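Putative glycoside hydrolase (Bacteroides thetaiotaomicron VPI-5482, PDB 3HBZ) is of unproven function but binds calcium and may act in carbohydrate metabolism, possibly as a glycoside hydrolase or a carbohydrate-binding protein. Local coordinates at residues A[114-119]-A[124-129]; A[131-136]-A[144-149]; A[104-107]-A[112-115]; A[152-157]-A[279-284]; A[244-247]-A[253-256]. All coordinates share one frame; numbering follows the deposited sequence. Where two conformers were deposited one is given.

How the contacts relate
Contacts 1, 2 and 5 are largely buried, contact 3 is partly so, and contact 4 lies at the surface. Contacts 1 and 3 share Phe114 and Val115, so the 104-107 loop lies beside the 115-118/121-125 hairpin; contact 2 follows in the chain and touches both through Phe148 and Gln149. Contact 5 is remote from contacts 2 and 3, across the centre of the chain. Chemistry varies with place: contact 1 joins backbone bonds to a buried carboxylate and a sodium ion, contacts 2 and 5 rest on tyrosine rings packed against proline or leucine, contact 3 on backbone bonds and aliphatic branches, and contact 4 on a tryptophan under a calcium-binding loop.

Contact 1 of 5, residues A[114-119]-A[124-129]; sequences FVEREG and MEWASG. With NA (sodium ion), chain D.
The indole N-H of Trp126 points almost straight at the carboxylate of Glu116, with NE1 2.8 Å from OE2 and an N-H...O angle of 166°. OE2 lies at the edge of the indole, in its plane, and offers the lone pair turned away from OE1. The other oxygen is thereby left for the metal: Glu116 OE1 binds the sodium ion at 2.4 Å, and Ile99 O with four waters fills the remaining positions. Glutamate suits this place because its two oxygens can serve a neutral donor and a cation at once, and the ion probably offsets the cost of burying the charge. A bend in the chain (chi2 -62°) turns the carboxylate toward the tryptophan. Its aliphatic part is also used, since Glu116 CG meets Met124 CE at 3.8 Å. That methyl group of Met124, a selenomethionine here, also lies over one face of the indole toward its rim.

Backbone bonds set the register. Glu116 N donates to Met124 O at 2.8 Å, the return bond from Met124 N to Glu116 O is weak, and Trp126 N reaches Phe114 O at 2.8 Å. On the other face of the hairpin Val115 CG1 rests on Glu125 CG at 4.0 Å.

These bonds belong to the antiparallel hairpin of strands 115-118 and 121-125. Beyond the hairpin the indole meets Tyr100 edge-to-face and packs on Leu182 of strand 177-183, while Phe114 packs on Leu182 and on Gln149 of strand 147-150.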
# COMPACT_ATOMS: atom_id res chain seq x y z
N PHE A 114 3.65 -8.14 -0.06
CA PHE A 114 2.79 -8.97 -0.91
C PHE A 114 2.71 -8.40 -2.30
O PHE A 114 2.47 -7.18 -2.48
CB PHE A 114 1.39 -9.01 -0.29
CG PHE A 114 1.30 -9.84 0.93
CD1 PHE A 114 1.05 -11.21 0.82
CD2 PHE A 114 1.48 -9.29 2.19
CE1 PHE A 114 0.97 -12.00 1.98
CE2 PHE A 114 1.38 -10.08 3.33
CZ PHE A 114 1.14 -11.43 3.21
N VAL A 115 2.89 -9.25 -3.29
CA VAL A 115 2.81 -8.85 -4.68
C VAL A 115 1.81 -9.71 -5.45
O VAL A 115 1.46 -10.82 -5.03
CB VAL A 115 4.23 -8.92 -5.33
CG1 VAL A 115 5.20 -8.00 -4.51
CG2 VAL A 115 4.79 -10.37 -5.35
N GLU A 116 1.35 -9.18 -6.57
CA GLU A 116 0.56 -9.95 -7.54
C GLU A 116 1.46 -10.19 -8.74
O GLU A 116 2.22 -9.29 -9.12
CB GLU A 116 -0.68 -9.15 -7.91
CG GLU A 116 -1.55 -8.74 -6.69
CD GLU A 116 -2.08 -9.94 -5.95
OE1 GLU A 116 -2.24 -10.98 -6.61
OE2 GLU A 116 -2.32 -9.86 -4.72
N ARG A 117 1.41 -11.41 -9.31
CA ARG A 117 2.22 -11.78 -10.46
C ARG A 117 1.34 -12.22 -11.64
O ARG A 117 0.20 -12.68 -11.46
CB ARG A 117 3.22 -12.91 -10.10
CG ARG A 117 4.34 -12.46 -9.17
CD ARG A 117 5.41 -13.54 -8.80
NE ARG A 117 6.61 -12.90 -8.20
CZ ARG A 117 7.09 -13.03 -6.94
NH1 ARG A 117 6.54 -13.85 -6.04
NH2 ARG A 117 8.17 -12.34 -6.57
N GLU A 118 1.84 -12.00 -12.85
CA GLU A 118 1.40 -12.73 -14.06
C GLU A 118 2.63 -13.48 -14.53
O GLU A 118 3.56 -12.88 -15.06
CB GLU A 118 0.90 -11.78 -15.15
CG GLU A 118 -0.47 -11.12 -14.88
CD GLU A 118 -1.00 -10.27 -16.07
OE1 GLU A 118 -0.41 -10.32 -17.18
OE2 GLU A 118 -2.00 -9.54 -15.90
N GLY A 119 2.67 -14.79 -14.29
CA GLY A 119 3.87 -15.59 -14.53
C GLY A 119 4.95 -15.10 -13.58
O GLY A 119 4.70 -14.93 -12.38
N MSE A 124 1.75 -5.83 -9.37
CA MSE A 124 1.32 -4.95 -8.26
C MSE A 124 2.00 -5.33 -6.95
O MSE A 124 2.16 -6.52 -6.64
CB MSE A 124 -0.20 -5.02 -8.06
CG MSE A 124 -0.74 -3.85 -7.22
SE MSE A 124 -2.61 -4.01 -6.92
CE MSE A 124 -2.57 -5.30 -5.45
N GLU A 125 2.41 -4.30 -6.20
CA GLU A 125 2.85 -4.42 -4.84
C GLU A 125 1.82 -3.82 -3.88
O GLU A 125 1.48 -2.63 -3.96
CB GLU A 125 4.19 -3.72 -4.64
CG GLU A 125 5.23 -4.13 -5.67
CD GLU A 125 6.67 -3.79 -5.29
OE1 GLU A 125 6.92 -3.27 -4.16
OE2 GLU A 125 7.56 -4.10 -6.15
N TRP A 126 1.28 -4.65 -3.00
CA TRP A 126 0.44 -4.15 -1.91
C TRP A 126 1.31 -3.32 -0.99
O TRP A 126 2.52 -3.52 -0.90
CB TRP A 126 -0.16 -5.28 -1.09
CG TRP A 126 -1.24 -6.08 -1.79
CD1 TRP A 126 -1.07 -7.14 -2.61
CD2 TRP A 126 -2.66 -5.87 -1.68
NE1 TRP A 126 -2.31 -7.60 -3.06
CE2 TRP A 126 -3.29 -6.85 -2.47
CE3 TRP A 126 -3.45 -4.97 -0.97
CZ2 TRP A 126 -4.67 -6.92 -2.60
CZ3 TRP A 126 -4.82 -5.06 -1.06
CH2 TRP A 126 -5.43 -6.02 -1.87
N ALA A 127 0.68 -2.37 -0.31
CA ALA A 127 1.37 -1.53 0.67
C ALA A 127 0.86 -1.86 2.07
O ALA A 127 -0.27 -2.38 2.21
CB ALA A 127 1.11 -0.05 0.35
N SER A 128 1.66 -1.53 3.09
CA SER A 128 1.25 -1.55 4.50
C SER A 128 2.03 -0.51 5.24
O SER A 128 2.90 0.16 4.66
CB SER A 128 1.57 -2.89 5.18
OG SER A 128 2.98 -3.09 5.32
N GLY A 129 1.75 -0.38 6.54
CA GLY A 129 2.57 0.48 7.38
C GLY A 129 3.88 -0.10 7.90
O GLY A 129 4.48 0.49 8.80
NA NA D . -3.32 -12.29 -8.36
O HOH W 1 2.69 -5.53 1.13
O HOH W 2 -0.91 -13.17 -8.38
O HOH W 3 -2.57 -11.39 -10.18
O HOH W 4 -4.21 -14.71 -9.36
O HOH W 5 -2.92 -13.67 -5.96

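Contact 2 of 5, residues A[131-136]-A[144-149]; sequences AGYAMT and DYPTFQ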
# COMPACT_ATOMS: atom_id res chain seq x y z
N ALA A 131 7.05 -0.15 6.83
CA ALA A 131 8.15 0.81 6.82
C ALA A 131 8.07 1.77 8.04
O ALA A 131 9.10 2.19 8.62
CB ALA A 131 8.18 1.59 5.53
N GLY A 132 6.86 2.11 8.41
CA GLY A 132 6.62 2.98 9.55
C GLY A 132 6.94 2.25 10.84
O GLY A 132 7.58 2.82 11.72
N TYR A 133 6.43 1.03 10.99
CA TYR A 133 6.70 0.24 12.19
C TYR A 133 8.20 0.00 12.48
O TYR A 133 8.63 -0.06 13.64
CB TYR A 133 5.94 -1.09 12.17
CG TYR A 133 5.88 -1.80 13.53
CD1 TYR A 133 5.09 -1.30 14.54
CD2 TYR A 133 6.57 -2.97 13.77
CE1 TYR A 133 5.03 -1.93 15.83
CE2 TYR A 133 6.48 -3.64 15.01
CZ TYR A 133 5.73 -3.10 16.04
OH TYR A 133 5.68 -3.73 17.28
N ALA A 134 8.97 -0.17 11.42
CA ALA A 134 10.41 -0.34 11.54
C ALA A 134 11.05 0.82 12.30
O ALA A 134 12.03 0.63 13.04
CB ALA A 134 11.06 -0.46 10.12
N MSE A 135 10.45 2.00 12.17
CA MSE A 135 10.96 3.21 12.81
C MSE A 135 10.74 3.23 14.31
O MSE A 135 11.37 4.03 14.98
CB MSE A 135 10.35 4.48 12.17
CG MSE A 135 10.77 4.67 10.73
SE MSE A 135 9.79 6.19 9.95
CE MSE A 135 10.45 7.61 11.01
N THR A 136 9.91 2.32 14.85
CA THR A 136 9.68 2.25 16.32
C THR A 136 10.81 1.54 17.03
O THR A 136 10.89 1.55 18.26
CB THR A 136 8.42 1.45 16.65
OG1 THR A 136 8.61 0.08 16.27
CG2 THR A 136 7.16 2.04 15.92
N ASP A 144 7.46 -10.04 13.32
CA ASP A 144 7.17 -9.14 14.43
C ASP A 144 6.41 -7.89 13.95
O ASP A 144 5.98 -7.06 14.76
CB ASP A 144 8.48 -8.69 15.09
CG ASP A 144 9.28 -9.82 15.73
OD1 ASP A 144 8.69 -10.85 16.13
OD2 ASP A 144 10.51 -9.64 15.86
N TYR A 145 6.26 -7.73 12.65
CA TYR A 145 5.57 -6.58 12.11
C TYR A 145 4.02 -6.76 12.17
O TYR A 145 3.51 -7.87 12.38
CB TYR A 145 5.98 -6.34 10.67
CG TYR A 145 7.35 -5.74 10.51
CD1 TYR A 145 8.49 -6.51 10.68
CD2 TYR A 145 7.51 -4.38 10.16
CE1 TYR A 145 9.76 -5.94 10.53
CE2 TYR A 145 8.77 -3.80 10.03
CZ TYR A 145 9.89 -4.58 10.23
OH TYR A 145 11.13 -4.01 10.05
N PRO A 146 3.28 -5.66 12.01
CA PRO A 146 1.82 -5.74 12.02
C PRO A 146 1.24 -6.49 10.82
O PRO A 146 0.12 -7.04 10.91
CB PRO A 146 1.38 -4.26 12.00
CG PRO A 146 2.56 -3.53 12.62
CD PRO A 146 3.76 -4.25 12.00
N THR A 147 2.00 -6.54 9.74
CA THR A 147 1.54 -7.10 8.49
C THR A 147 2.55 -8.19 8.07
O THR A 147 3.71 -7.87 7.82
CB THR A 147 1.44 -6.04 7.45
OG1 THR A 147 0.53 -5.03 7.86
CG2 THR A 147 0.96 -6.64 6.07
N PHE A 148 2.11 -9.45 8.04
CA PHE A 148 2.98 -10.56 7.63
C PHE A 148 2.20 -11.67 6.95
O PHE A 148 0.98 -11.59 6.81
CB PHE A 148 3.80 -11.11 8.80
CG PHE A 148 2.96 -11.65 9.97
CD1 PHE A 148 2.41 -10.78 10.92
CD2 PHE A 148 2.72 -13.02 10.12
CE1 PHE A 148 1.66 -11.24 11.98
CE2 PHE A 148 1.96 -13.49 11.17
CZ PHE A 148 1.44 -12.62 12.11
N GLN A 149 2.93 -12.68 6.47
CA GLN A 149 2.31 -13.82 5.81
C GLN A 149 2.26 -15.02 6.72
O GLN A 149 3.24 -15.31 7.40
CB GLN A 149 3.13 -14.19 4.57
CG GLN A 149 2.44 -15.20 3.64
CD GLN A 149 3.31 -15.59 2.47
OE1 GLN A 149 4.51 -15.77 2.64
NE2 GLN A 149 2.71 -15.72 1.27
O HOH W 6 6.33 -6.47 17.27
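Tyr133 of the short helix 130-134 meets Tyr145 and Pro146, and almost everything between the two segments is carbon. Aromatic contact comes first. The edge of the Tyr133 ring is turned toward the face of Tyr145 in an offset edge-to-face pair, with ring centroids 5.9 Å apart and planes at 64°. The phenol end of Tyr145 runs on past the helix, where its OH lies 3.6 Å from Ala134 CB; alanine's small methyl lets the ring come this near.

CH-pi contact is the second kind. Pro146 places CD over one face of Tyr133, 3.9 Å from the ring centroid, and on the opposite face lies Thr136 OG1. That hydroxyl is itself tied down by donating to Tyr133 O at 2.6 Å. The ring reaches the proline because CG lies opposite the backbone N (chi1 -165°).

Polar contact is indirect. One water donates to both Tyr133 OH, at 2.8 Å, and Asp144 O, at 2.6 Å, while the phenol also bonds to Ser165 O. A leucine at Tyr133 would probably cost Pro146 its flat aromatic partner and leave the bridging water and Ser165 O without the hydroxyl.

The chemistry implies a joint shaped by ring packing, in which no direct hydrogen bond passes between 131-136 and 144-149 and the hydroxyl of Tyr133 is served by a water and by Ser165 O.

Contact 3 of 5, residues A[104-107]-A[112-115]; sequences DTLG and YIFV
Leu106 lays its branched end against two neighbours across the turn: CG meets Val115 CG1 at 3.7 Å, and CD1 meets Ile113 CG2 at 3.8 Å. Leucine suits the spot because its fork serves two aliphatic partners, CD1 meeting Ile113 while CG and CD2 meet Val115 CG1. A serine in place of Leu106 would probably open a gap beside Ile113 CG2 and Val115 CG1, which lose their leucine partner. Thr105, next in line, uses its methyl: CG2 sits over one face of the Phe114 ring, 4.0 Å from the centroid, and also approaches Tyr112 CD1. Its position opposite the carbonyl carbon, with OG1 at chi1 61°, carries the methyl rather than the hydroxyl to the phenylalanine face.

Behind the side chains lies a single backbone bridge, Thr105 with Phe114. Leu106 N donates to Ile113 O at 2.9 Å, and Val115 N to Asp104 O at 3.0 Å. The second bond is straight at the hydrogen (168°), although its donor stands well above the carbonyl plane.

Waters extend the bridge at both ends. One joins Asp104 N to Val115 O, and another accepts from Ile113 N at 2.8 Å while donating to Leu106 O at 2.6 Å. Further out, Gln149 of strand 147-150 packs on Thr105 and Phe114, and the carboxylate of Asp104 forms a long, weak ion pair with Arg117.

The chemistry thus implies a turn whose course is set by main-chain bonds and bridging waters, with aliphatic branches and the threonine methyl packed beside them; it directly follows Glu103, a calcium ligand.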
# COMPACT_ATOMS: atom_id res chain seq x y z
N ASP A 104 2.31 -14.74 -2.75
CA ASP A 104 3.56 -14.23 -3.30
C ASP A 104 4.02 -13.00 -2.54
O ASP A 104 3.22 -12.06 -2.32
CB ASP A 104 3.35 -13.80 -4.75
CG ASP A 104 3.10 -15.00 -5.69
OD1 ASP A 104 3.74 -16.04 -5.54
OD2 ASP A 104 2.22 -14.87 -6.53
N THR A 105 5.28 -12.99 -2.16
CA THR A 105 5.88 -11.84 -1.48
C THR A 105 7.29 -11.64 -2.04
O THR A 105 7.86 -12.54 -2.68
CB THR A 105 6.01 -12.08 0.00
OG1 THR A 105 6.84 -13.21 0.20
CG2 THR A 105 4.62 -12.30 0.68
N LEU A 106 7.87 -10.46 -1.80
CA LEU A 106 9.21 -10.14 -2.29
C LEU A 106 10.28 -10.78 -1.41
O LEU A 106 10.28 -10.63 -0.21
CB LEU A 106 9.44 -8.63 -2.41
CG LEU A 106 8.73 -7.80 -3.49
CD1 LEU A 106 9.05 -6.31 -3.27
CD2 LEU A 106 9.10 -8.19 -4.93
N GLY A 107 11.18 -11.53 -2.02
CA GLY A 107 12.26 -12.19 -1.29
C GLY A 107 13.35 -11.21 -0.88
O GLY A 107 13.48 -10.12 -1.44
N TYR A 112 7.52 -8.36 5.12
CA TYR A 112 6.79 -8.87 4.01
C TYR A 112 6.18 -7.78 3.19
O TYR A 112 5.54 -6.85 3.74
CB TYR A 112 5.67 -9.76 4.52
CG TYR A 112 6.14 -11.13 4.96
CD1 TYR A 112 6.42 -12.10 4.03
CD2 TYR A 112 6.27 -11.47 6.29
CE1 TYR A 112 6.79 -13.36 4.40
CE2 TYR A 112 6.66 -12.77 6.68
CZ TYR A 112 6.93 -13.69 5.72
OH TYR A 112 7.32 -14.98 6.02
N ILE A 113 6.34 -7.94 1.88
CA ILE A 113 5.66 -7.13 0.84
C ILE A 113 4.98 -8.16 -0.09
O ILE A 113 5.66 -8.99 -0.73
CB ILE A 113 6.66 -6.25 0.06
CG1 ILE A 113 7.42 -5.25 0.97
CG2 ILE A 113 6.00 -5.50 -1.15
CD1 ILE A 113 8.76 -4.69 0.32
N PHE A 114 3.65 -8.14 -0.06
CA PHE A 114 2.79 -8.97 -0.91
C PHE A 114 2.71 -8.40 -2.30
O PHE A 114 2.47 -7.18 -2.48
CB PHE A 114 1.39 -9.01 -0.29
CG PHE A 114 1.30 -9.84 0.93
CD1 PHE A 114 1.05 -11.21 0.82
CD2 PHE A 114 1.48 -9.29 2.19
CE1 PHE A 114 0.97 -12.00 1.98
CE2 PHE A 114 1.38 -10.08 3.33
CZ PHE A 114 1.14 -11.43 3.21
N VAL A 115 2.89 -9.25 -3.29
CA VAL A 115 2.81 -8.85 -4.68
C VAL A 115 1.81 -9.71 -5.45
O VAL A 115 1.46 -10.82 -5.03
CB VAL A 115 4.23 -8.92 -5.33
CG1 VAL A 115 5.20 -8.00 -4.51
CG2 VAL A 115 4.79 -10.37 -5.35
O HOH W 7 0.43 -12.28 -2.78
O HOH W 8 8.70 -9.26 1.28

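Contact 4 of 5, residues A[152-157]-A[279-284]; sequences NGKTGK and DEWTYF. With CA (calcium ion), chain B.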
# COMPACT_ATOMS: atom_id res chain seq x y z
N ASN A 152 -0.85 -20.97 7.28
CA ASN A 152 -2.10 -21.72 7.26
C ASN A 152 -3.28 -20.92 6.76
O ASN A 152 -4.12 -20.50 7.54
CB ASN A 152 -2.44 -22.29 8.64
CG ASN A 152 -1.42 -23.29 9.14
OD1 ASN A 152 -0.87 -24.09 8.38
ND2 ASN A 152 -1.16 -23.26 10.45
N GLY A 153 -3.35 -20.74 5.45
CA GLY A 153 -4.41 -19.98 4.83
C GLY A 153 -5.58 -20.89 4.53
O GLY A 153 -5.54 -22.06 4.83
N LYS A 154 -6.58 -20.37 3.85
CA LYS A 154 -7.71 -21.16 3.46
C LYS A 154 -7.25 -22.12 2.36
O LYS A 154 -7.54 -23.29 2.43
CB LYS A 154 -8.85 -20.27 2.98
CG LYS A 154 -10.11 -21.04 2.54
CD LYS A 154 -11.32 -20.12 2.50
CE LYS A 154 -12.57 -20.90 2.08
NZ LYS A 154 -12.43 -21.46 0.71
N THR A 155 -6.53 -21.61 1.36
CA THR A 155 -5.77 -22.47 0.44
C THR A 155 -4.40 -21.82 0.39
O THR A 155 -4.31 -20.61 0.33
CB THR A 155 -6.38 -22.54 -0.99
OG1 THR A 155 -6.82 -21.23 -1.38
CG2 THR A 155 -7.60 -23.54 -1.04
N GLY A 156 -3.34 -22.61 0.43
CA GLY A 156 -1.99 -22.06 0.55
C GLY A 156 -1.83 -21.16 1.77
O GLY A 156 -2.34 -21.47 2.83
N LYS A 157 -1.07 -20.08 1.63
CA LYS A 157 -0.79 -19.16 2.74
C LYS A 157 -1.80 -18.06 2.70
O LYS A 157 -2.64 -18.04 1.78
CB LYS A 157 0.62 -18.61 2.62
CG LYS A 157 1.66 -19.79 2.50
CD LYS A 157 3.05 -19.27 2.22
CE LYS A 157 4.10 -20.42 2.26
NZ LYS A 157 5.39 -19.92 1.74
N ASP A 279 -13.27 -18.10 14.53
CA ASP A 279 -12.13 -18.94 14.22
C ASP A 279 -12.41 -19.81 12.99
O ASP A 279 -11.68 -20.72 12.70
CB ASP A 279 -11.78 -19.82 15.42
CG ASP A 279 -11.41 -19.02 16.66
OD1 ASP A 279 -10.77 -17.96 16.52
OD2 ASP A 279 -11.76 -19.47 17.77
N GLU A 280 -13.48 -19.54 12.27
CA GLU A 280 -13.73 -20.27 11.05
C GLU A 280 -13.67 -19.29 9.89
O GLU A 280 -14.05 -18.13 10.04
CB GLU A 280 -15.06 -21.04 11.13
CG GLU A 280 -14.99 -22.25 12.06
N TRP A 281 -13.16 -19.74 8.74
CA TRP A 281 -13.06 -18.89 7.55
C TRP A 281 -14.47 -18.50 7.18
O TRP A 281 -15.30 -19.37 6.92
CB TRP A 281 -12.42 -19.64 6.38
CG TRP A 281 -10.91 -19.83 6.54
CD1 TRP A 281 -10.25 -21.01 6.74
CD2 TRP A 281 -9.92 -18.82 6.47
NE1 TRP A 281 -8.90 -20.79 6.81
CE2 TRP A 281 -8.66 -19.46 6.65
CE3 TRP A 281 -9.95 -17.44 6.26
CZ2 TRP A 281 -7.47 -18.77 6.64
CZ3 TRP A 281 -8.74 -16.74 6.26
CH2 TRP A 281 -7.52 -17.40 6.44
N THR A 282 -14.72 -17.20 7.16
CA THR A 282 -16.07 -16.67 7.02
C THR A 282 -16.10 -15.83 5.77
O THR A 282 -15.23 -14.98 5.57
CB THR A 282 -16.41 -15.83 8.29
OG1 THR A 282 -16.19 -16.64 9.46
CG2 THR A 282 -17.82 -15.29 8.25
N TYR A 283 -17.10 -16.05 4.93
CA TYR A 283 -17.22 -15.39 3.65
C TYR A 283 -17.77 -13.99 3.81
O TYR A 283 -18.65 -13.77 4.65
CB TYR A 283 -18.20 -16.18 2.77
CG TYR A 283 -18.31 -15.71 1.34
CD1 TYR A 283 -17.19 -15.66 0.51
CD2 TYR A 283 -19.55 -15.34 0.80
CE1 TYR A 283 -17.30 -15.26 -0.83
CE2 TYR A 283 -19.67 -14.95 -0.53
CZ TYR A 283 -18.55 -14.91 -1.34
OH TYR A 283 -18.66 -14.52 -2.65
N PHE A 284 -17.22 -13.03 3.06
CA PHE A 284 -17.81 -11.72 2.95
C PHE A 284 -18.02 -11.41 1.49
O PHE A 284 -17.26 -11.84 0.62
CB PHE A 284 -16.98 -10.65 3.65
CG PHE A 284 -15.58 -10.49 3.15
CD1 PHE A 284 -15.28 -9.61 2.12
CD2 PHE A 284 -14.53 -11.14 3.77
CE1 PHE A 284 -13.99 -9.43 1.69
CE2 PHE A 284 -13.22 -10.96 3.33
CZ PHE A 284 -12.95 -10.09 2.31
CA CA B . -4.03 -18.31 -0.02
O HOH W 9 -7.01 -23.22 7.35
O HOH W 10 -5.55 -18.96 -1.71
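The indole of Trp281 carries Lys154 on one face, with Lys154 CB 3.7 Å above the plane and over its centre. The aliphatic start of the lysine thus makes a CH-pi contact with the five-membered ring. At the edge, in plane, are Asn152 O, 3.9 Å from Trp281 CZ2, and a water that accepts from NE1 at 3.1 Å. This water also donates to Gly153 O, so the indole N-H is joined to the loop through it. Tryptophan suits the place because one broad ring can underlie several residues of a loop while its edge still offers a donor; Lys218 adds a cation-pi contact.

Lys154 leaves its backbone with CG opposite the backbone N (chi1 -180°), which stretches the chain past the ring, with CD 4.1 Å from Trp281 CG, and out to a salt bridge between NZ and Glu333. Its backbone N, 3.3 Å from Trp281 CZ2, donates to Asp332 OD2.

That carboxylate oxygen also binds the calcium ion, as do Thr155 O at 2.4 Å and Lys157 O at 2.3 Å, together with Glu103 and Asn101 O. A water on the ion donates to Thr155 OG1. The loop closes tightly, Gly153 N bonding to Gly156 O at 2.9 Å. Glycine fits both positions: a CB on Gly153 would clash with Lys157 O, and Gly156 has a positive phi.

The loop joins strands 147-150 and 158-165, whereas Trp281 lies on strand 281-290, which pairs with 210-220. The indole packs there on Tyr216 and, from strand 328-338, on Leu330 and Asp332.

Contact 5 of 5, residues A[244-247]-A[253-256]; sequences IMYE and PTLD
Tyr246 runs from strand 240-247 across to Leu255, and the leucine accompanies it for most of its length. At the root, Tyr246 CB lies 3.9 Å from Leu255 CD1. The next atom, CG, is closer to the same methyl, at 3.6 Å. Over the middle of the ring stands Leu255 CG, 3.6 Å from the centroid and only 5° off the ring normal, a CH-pi contact nearly as direct as geometry allows. The two side chains slide past each other in opposite directions, so the tip of the tyrosine arrives at the leucine backbone: Tyr246 CZ is 3.6 Å from Leu255 N. Finally OH approaches Thr254 CA at 3.3 Å and accepts a weak hydrogen bond from Leu255 N at 3.5 Å.

The phenol's main partners are others, Phe202 O and Asn307 ND2, which satisfy a hydroxyl in buried surroundings. Tyrosine suits the place since its face gives leucine a flat apolar bed while its end still answers polar groups. With CG between the backbone N and the carbonyl carbon (chi1 60°), the ring is carried across to lie along Leu255. Leu255 also touches Ile244, CD1 to CD1 at 4.1 Å, two residues back along the strand and on the same side as Tyr246. Beside it, Thr254 OG1 donates to Leu255 O at 2.8 Å, a bond that helps fix the loop's course.

Strand 240-247 is flanked by its antiparallel partners 266-271 and 306-313, and the 253-256 loop, on its way to strand 266-271, folds back so that Leu255 lies on Tyr246 and Ile244 and also on Leu266 of that strand.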
# COMPACT_ATOMS: atom_id res chain seq x y z
N ILE A 244 -12.87 1.59 -1.90
CA ILE A 244 -13.37 2.89 -2.37
C ILE A 244 -12.98 3.05 -3.85
O ILE A 244 -12.02 2.47 -4.32
CB ILE A 244 -12.84 4.05 -1.53
CG1 ILE A 244 -11.29 4.05 -1.52
CG2 ILE A 244 -13.35 3.96 -0.11
CD1 ILE A 244 -10.66 5.20 -0.68
N MSE A 245 -13.81 3.79 -4.56
CA MSE A 245 -13.55 4.24 -5.92
C MSE A 245 -13.73 5.75 -5.88
O MSE A 245 -14.75 6.26 -5.36
CB MSE A 245 -14.53 3.66 -6.88
CG MSE A 245 -14.13 3.86 -8.32
SE MSE A 245 -15.49 3.23 -9.45
CE MSE A 245 -14.50 3.31 -11.15
N TYR A 246 -12.74 6.47 -6.40
CA TYR A 246 -12.81 7.92 -6.51
C TYR A 246 -12.19 8.44 -7.79
O TYR A 246 -11.31 7.82 -8.38
CB TYR A 246 -12.11 8.58 -5.29
CG TYR A 246 -10.65 8.22 -5.17
CD1 TYR A 246 -10.23 7.05 -4.55
CD2 TYR A 246 -9.66 9.06 -5.71
CE1 TYR A 246 -8.86 6.74 -4.41
CE2 TYR A 246 -8.28 8.73 -5.61
CZ TYR A 246 -7.89 7.60 -4.96
OH TYR A 246 -6.53 7.30 -4.93
N GLU A 247 -12.65 9.61 -8.20
CA GLU A 247 -12.12 10.30 -9.33
C GLU A 247 -10.86 11.11 -8.95
O GLU A 247 -10.87 11.86 -7.97
CB GLU A 247 -13.18 11.26 -9.86
CG GLU A 247 -12.71 11.98 -11.12
CD GLU A 247 -13.80 12.83 -11.78
OE1 GLU A 247 -14.96 12.73 -11.35
OE2 GLU A 247 -13.46 13.55 -12.75
N PRO A 253 -4.69 13.50 -6.31
CA PRO A 253 -4.05 12.37 -6.99
C PRO A 253 -4.25 11.05 -6.25
O PRO A 253 -4.02 9.97 -6.82
CB PRO A 253 -2.56 12.77 -7.00
CG PRO A 253 -2.42 13.73 -5.84
CD PRO A 253 -3.71 14.47 -5.76
N THR A 254 -4.62 11.16 -4.98
CA THR A 254 -4.84 10.03 -4.11
C THR A 254 -5.77 10.49 -2.97
O THR A 254 -5.95 11.67 -2.74
CB THR A 254 -3.52 9.55 -3.54
OG1 THR A 254 -3.76 8.35 -2.85
CG2 THR A 254 -2.86 10.63 -2.58
N LEU A 255 -6.37 9.53 -2.28
CA LEU A 255 -7.01 9.76 -0.99
C LEU A 255 -6.07 9.12 0.01
O LEU A 255 -5.12 8.39 -0.37
CB LEU A 255 -8.40 9.11 -0.94
CG LEU A 255 -9.41 9.73 -1.94
CD1 LEU A 255 -10.82 9.21 -1.71
CD2 LEU A 255 -9.37 11.29 -1.88
N ASP A 256 -6.33 9.40 1.29
CA ASP A 256 -5.55 8.86 2.40
C ASP A 256 -6.37 8.68 3.65
O ASP A 256 -7.62 8.71 3.61
CB ASP A 256 -4.33 9.72 2.65
CG ASP A 256 -4.69 11.16 2.93
OD1 ASP A 256 -5.72 11.43 3.56
OD2 ASP A 256 -3.86 12.00 2.55